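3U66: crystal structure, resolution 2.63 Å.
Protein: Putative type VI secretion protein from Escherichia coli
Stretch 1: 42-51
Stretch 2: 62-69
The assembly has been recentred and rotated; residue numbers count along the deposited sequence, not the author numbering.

Stretch 1, residues 42-51: LVKQAREELA
Stretch 2 (62-69) IMLYAFCA

Both stretches are helical throughout, and each is a segment of a helix that runs on beyond it at both ends. Phi stays between -57° and -70° and psi between -32° and -52°, so each can be built as a regular alpha helix, its i to i+4 ladder intact: A46 N donates to L42 O at 2.9 Å, R47 N to V43 O at 3.0 Å, and L50 N to A46 O at 2.9 Å, while in the second helix A66 N reaches I62 O at 3.0 Å and C68 N reaches L64 O at 3.0 Å. The helices run nearly antiparallel, at 163° between their N-to-C directions, with axes 10.5 Å apart at closest approach. Register is set by V43 CA and L64 CA, 6.9 Å apart, and by L50 CA and M63 CA at 9.3 Å.

No hydrogen bond crosses between the stretches; side-chain packing makes the contact, burying 371 Å² summed over both sides. Its centre is L64, a knob in the hole formed by V43, A46, R47 and L50, the i, i+3, i+4, i+7 pattern of one helical face. L64 points toward the partner helix with chi1 -74° (m) and chi2 156° (t). Its CD2 lies 3.6 Å from A46 CB, a small side chain on the floor of the hole, and 3.4 Å from V43 O, so the methyl packs against backbone as well as side chain. R47 lends its aliphatic part: R47 CG sits 3.7 Å from L64 CD1, while the end of the side chain leads away.

L50, pointing toward the second helix with chi1 -75° (m) and chi2 160° (t), meets two consecutive residues. Its CD1 is 4.0 Å from L64 CG, and its CD2 is 3.8 Å from the SE atom of M63, a selenomethionine with chi1 -82° (m), chi2 163° (t) and chi3 131°, between wells.

V43 serves the other end. Set sideways with chi1 174° (t), it touches three partners: V43 CG1 is 4.0 Å from L64 CD2, both methyls reach C68 SG (V43 CG1 at 4.0 Å, V43 CG2 at 4.1 Å), and V43 CG2 approaches F67 CD2 at 4.2 Å, at the ring edge and near its plane. F67 takes chi1 -174° (t) and chi2 82°; C68 takes chi1 -81° (m). Because the helices are antiparallel, V43 meets the later turn of its partner and L50 the earlier one, with L64 touching both.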

ATOM      1  N   LEU A  42      -5.217   6.000  13.374  1.00 63.21           N
ATOM      2  CA  LEU A  42      -5.949   5.487  12.224  1.00 62.60           C
ATOM      3  C   LEU A  42      -5.699   3.974  12.016  1.00 65.05           C
ATOM      4  O   LEU A  42      -6.648   3.212  11.786  1.00 64.93           O
ATOM      5  CB  LEU A  42      -5.560   6.294  10.987  1.00 62.62           C
ATOM      6  CG  LEU A  42      -6.744   6.906  10.246  1.00 67.07           C
ATOM      7  CD1 LEU A  42      -6.323   8.182   9.576  1.00 67.02           C
ATOM      8  CD2 LEU A  42      -7.337   5.909   9.143  1.00 70.74           C
ATOM      9  N   VAL A  43      -4.424   3.548  12.145  1.00 59.72           N
ATOM     10  CA  VAL A  43      -3.997   2.150  12.037  1.00 58.78           C
ATOM     11  C   VAL A  43      -4.629   1.348  13.186  1.00 61.97           C
ATOM     12  O   VAL A  43      -5.187   0.283  12.939  1.00 61.10           O
ATOM     13  CB  VAL A  43      -2.447   2.033  12.003  1.00 62.48           C
ATOM     14  CG1 VAL A  43      -1.983   0.581  12.050  1.00 62.36           C
ATOM     15  CG2 VAL A  43      -1.865   2.735  10.778  1.00 62.17           C
ATOM     16  N   LYS A  44      -4.582   1.890  14.426  1.00 58.91           N
ATOM     17  CA  LYS A  44      -5.158   1.258  15.618  1.00 58.90           C
ATOM     18  C   LYS A  44      -6.685   1.140  15.507  1.00 62.95           C
ATOM     19  O   LYS A  44      -7.244   0.120  15.907  1.00 61.18           O
ATOM     20  CB  LYS A  44      -4.753   2.012  16.895  1.00 61.45           C
ATOM     21  CG  LYS A  44      -3.279   1.870  17.281  1.00 70.04           C
ATOM     22  CD  LYS A  44      -3.062   1.966  18.792  1.00 75.57           C
ATOM     23  CE  LYS A  44      -3.009   3.376  19.324  1.00 82.68           C
ATOM     24  NZ  LYS A  44      -3.147   3.394  20.803  1.00 87.97           N
ATOM     25  N   GLN A  45      -7.342   2.180  14.944  1.00 61.54           N
ATOM     26  CA  GLN A  45      -8.790   2.249  14.710  1.00 62.15           C
ATOM     27  C   GLN A  45      -9.182   1.174  13.710  1.00 67.23           C
ATOM     28  O   GLN A  45     -10.181   0.476  13.915  1.00 67.30           O
ATOM     29  CB  GLN A  45      -9.186   3.650  14.195  1.00 63.78           C
ATOM     30  CG  GLN A  45     -10.609   3.781  13.647  1.00 84.88           C
ATOM     31  CD  GLN A  45     -11.629   4.068  14.709  1.00112.35           C
ATOM     32  OE1 GLN A  45     -11.668   5.156  15.287  1.00111.53           O
ATOM     33  NE2 GLN A  45     -12.505   3.112  14.960  1.00104.83           N
ATOM     34  N   ALA A  46      -8.371   1.025  12.645  1.00 64.53           N
ATOM     35  CA  ALA A  46      -8.584   0.025  11.603  1.00 64.58           C
ATOM     36  C   ALA A  46      -8.466  -1.398  12.149  1.00 68.79           C
ATOM     37  O   ALA A  46      -9.294  -2.244  11.802  1.00 68.26           O
ATOM     38  CB  ALA A  46      -7.627   0.244  10.441  1.00 65.17           C
ATOM     39  N   ARG A  47      -7.476  -1.636  13.041  1.00 65.68           N
ATOM     40  CA  ARG A  47      -7.205  -2.915  13.704  1.00 65.93           C
ATOM     41  C   ARG A  47      -8.417  -3.393  14.530  1.00 71.00           C
ATOM     42  O   ARG A  47      -8.867  -4.528  14.353  1.00 71.53           O
ATOM     43  CB  ARG A  47      -5.954  -2.797  14.597  1.00 66.10           C
ATOM     44  CG  ARG A  47      -5.247  -4.127  14.859  1.00 75.27           C
ATOM     45  CD  ARG A  47      -4.756  -4.261  16.286  1.00 87.03           C
ATOM     46  NE  ARG A  47      -3.628  -3.375  16.589  1.00 96.35           N
ATOM     47  CZ  ARG A  47      -3.702  -2.290  17.359  1.00108.36           C
ATOM     48  NH1 ARG A  47      -4.859  -1.935  17.909  1.00 96.51           N
ATOM     49  NH2 ARG A  47      -2.624  -1.555  17.583  1.00 92.14           N
ATOM     50  N   GLU A  48      -8.949  -2.517  15.404  1.00 67.57           N
ATOM     51  CA  GLU A  48     -10.102  -2.788  16.268  1.00 67.25           C
ATOM     52  C   GLU A  48     -11.371  -3.015  15.449  1.00 71.65           C
ATOM     53  O   GLU A  48     -12.149  -3.911  15.773  1.00 71.90           O
ATOM     54  CB  GLU A  48     -10.304  -1.642  17.273  1.00 68.45           C
ATOM     55  N   GLU A  49     -11.565  -2.222  14.377  1.00 67.81           N
ATOM     56  CA  GLU A  49     -12.725  -2.314  13.487  1.00 67.30           C
ATOM     57  C   GLU A  49     -12.749  -3.602  12.651  1.00 71.34           C
ATOM     58  O   GLU A  49     -13.800  -4.246  12.572  1.00 70.86           O
ATOM     59  CB  GLU A  49     -12.832  -1.064  12.611  1.00 68.57           C
ATOM     60  CG  GLU A  49     -14.003  -0.176  12.986  1.00 77.62           C
ATOM     61  CD  GLU A  49     -13.956   1.254  12.482  1.00 89.09           C
ATOM     62  OE1 GLU A  49     -13.682   1.471  11.281  1.00 79.84           O
ATOM     63  OE2 GLU A  49     -14.267   2.159  13.288  1.00 80.56           O
ATOM     64  N   LEU A  50     -11.594  -3.989  12.055  1.00 68.15           N
ATOM     65  CA  LEU A  50     -11.450  -5.224  11.268  1.00 67.71           C
ATOM     66  C   LEU A  50     -11.761  -6.452  12.123  1.00 71.67           C
ATOM     67  O   LEU A  50     -12.464  -7.352  11.659  1.00 71.66           O
ATOM     68  CB  LEU A  50     -10.046  -5.352  10.643  1.00 67.21           C
ATOM     69  CG  LEU A  50      -9.742  -4.473   9.428  1.00 70.77           C
ATOM     70  CD1 LEU A  50      -8.254  -4.322   9.238  1.00 70.34           C
ATOM     71  CD2 LEU A  50     -10.396  -5.008   8.159  1.00 72.30           C
ATOM     72  N   ALA A  51     -11.270  -6.464  13.379  1.00 67.66           N
ATOM     73  CA  ALA A  51     -11.520  -7.529  14.348  1.00 67.71           C
ATOM     74  C   ALA A  51     -13.013  -7.603  14.716  1.00 72.68           C
ATOM     75  O   ALA A  51     -13.557  -8.707  14.799  1.00 72.21           O
ATOM     76  CB  ALA A  51     -10.671  -7.313  15.593  1.00 68.42           C
ATOM     77  N   ILE A  62      -2.475  -8.489   6.953  1.00 59.90           N
ATOM     78  CA  ILE A  62      -2.043  -8.186   5.578  1.00 59.83           C
ATOM     79  C   ILE A  62      -2.621  -6.831   5.110  1.00 62.83           C
ATOM     80  O   ILE A  62      -1.881  -5.997   4.566  1.00 62.85           O
ATOM     81  CB  ILE A  62      -2.180  -9.369   4.544  1.00 63.31           C
ATOM     82  CG1 ILE A  62      -2.071  -8.916   3.068  1.00 64.02           C
ATOM     83  CG2 ILE A  62      -3.461 -10.133   4.711  1.00 64.29           C
ATOM     84  CD1 ILE A  62      -0.783  -8.369   2.609  1.00 72.26           C
HETATM   85  N   MSE A  63      -3.915  -6.594   5.379  1.00 57.85           N
HETATM   86  CA  MSE A  63      -4.581  -5.325   5.043  1.00 57.18           C
HETATM   87  C   MSE A  63      -3.912  -4.124   5.725  1.00 58.12           C
HETATM   88  O   MSE A  63      -3.643  -3.119   5.064  1.00 57.02           O
HETATM   89  CB  MSE A  63      -6.061  -5.380   5.418  1.00 59.84           C
HETATM   90  CG  MSE A  63      -6.920  -6.069   4.375  1.00 67.79           C
HETATM   91 SE   MSE A  63      -8.645  -6.574   5.139  1.00 77.36          SE
HETATM   92  CE  MSE A  63      -9.699  -5.955   3.934  1.00 73.98           C
ATOM     93  N   LEU A  64      -3.604  -4.258   7.034  1.00 53.42           N
ATOM     94  CA  LEU A  64      -2.939  -3.228   7.826  1.00 52.15           C
ATOM     95  C   LEU A  64      -1.482  -3.034   7.420  1.00 54.64           C
ATOM     96  O   LEU A  64      -0.979  -1.909   7.506  1.00 53.98           O
ATOM     97  CB  LEU A  64      -3.053  -3.536   9.318  1.00 52.24           C
ATOM     98  CG  LEU A  64      -4.427  -3.286   9.942  1.00 57.37           C
ATOM     99  CD1 LEU A  64      -4.620  -4.138  11.179  1.00 57.16           C
ATOM    100  CD2 LEU A  64      -4.631  -1.810  10.263  1.00 59.67           C
ATOM    101  N   TYR A  65      -0.809  -4.122   6.974  1.00 49.85           N
ATOM    102  CA  TYR A  65       0.576  -4.099   6.513  1.00 49.72           C
ATOM    103  C   TYR A  65       0.674  -3.250   5.245  1.00 53.57           C
ATOM    104  O   TYR A  65       1.471  -2.312   5.204  1.00 52.06           O
ATOM    105  CB  TYR A  65       1.094  -5.526   6.247  1.00 51.17           C
ATOM    106  CG  TYR A  65       2.577  -5.586   5.951  1.00 52.55           C
ATOM    107  CD1 TYR A  65       3.052  -5.529   4.647  1.00 54.90           C
ATOM    108  CD2 TYR A  65       3.507  -5.722   6.981  1.00 52.68           C
ATOM    109  CE1 TYR A  65       4.416  -5.561   4.370  1.00 56.71           C
ATOM    110  CE2 TYR A  65       4.872  -5.765   6.717  1.00 53.30           C
ATOM    111  CZ  TYR A  65       5.323  -5.674   5.411  1.00 62.72           C
ATOM    112  OH  TYR A  65       6.664  -5.701   5.136  1.00 66.09           O
ATOM    113  N   ALA A  66      -0.180  -3.562   4.237  1.00 50.77           N
ATOM    114  CA  ALA A  66      -0.252  -2.854   2.957  1.00 50.02           C
ATOM    115  C   ALA A  66      -0.528  -1.385   3.189  1.00 51.13           C
ATOM    116  O   ALA A  66       0.123  -0.556   2.562  1.00 50.56           O
ATOM    117  CB  ALA A  66      -1.329  -3.463   2.071  1.00 51.17           C
ATOM    118  N   PHE A  67      -1.427  -1.063   4.134  1.00 46.64           N
ATOM    119  CA  PHE A  67      -1.736   0.328   4.480  1.00 46.89           C
ATOM    120  C   PHE A  67      -0.555   1.061   5.113  1.00 52.76           C
ATOM    121  O   PHE A  67      -0.327   2.225   4.763  1.00 52.81           O
ATOM    122  CB  PHE A  67      -2.978   0.440   5.375  1.00 48.41           C
ATOM    123  CG  PHE A  67      -3.388   1.867   5.618  1.00 49.61           C
ATOM    124  CD1 PHE A  67      -4.150   2.555   4.683  1.00 52.64           C
ATOM    125  CD2 PHE A  67      -3.002   2.530   6.775  1.00 51.99           C
ATOM    126  CE1 PHE A  67      -4.513   3.879   4.902  1.00 53.21           C
ATOM    127  CE2 PHE A  67      -3.364   3.858   6.990  1.00 54.71           C
ATOM    128  CZ  PHE A  67      -4.114   4.521   6.051  1.00 52.45           C
ATOM    129  N   CYS A  68       0.158   0.405   6.071  1.00 49.79           N
ATOM    130  CA  CYS A  68       1.335   0.962   6.742  1.00 49.44           C
ATOM    131  C   CYS A  68       2.406   1.263   5.701  1.00 51.66           C
ATOM    132  O   CYS A  68       2.921   2.374   5.660  1.00 50.06           O
ATOM    133  CB  CYS A  68       1.854   0.017   7.821  1.00 50.16           C
ATOM    134  SG  CYS A  68       0.957   0.114   9.393  1.00 54.04           S
ATOM    135  N   ALA A  69       2.677   0.290   4.816  1.00 49.33           N
ATOM    136  CA  ALA A  69       3.630   0.379   3.708  1.00 49.67           C
ATOM    137  C   ALA A  69       3.240   1.479   2.715  1.00 56.17           C
ATOM    138  O   ALA A  69       4.126   2.166   2.197  1.00 57.23           O
ATOM    139  CB  ALA A  69       3.717  -0.958   2.996  1.00 50.29           C
TER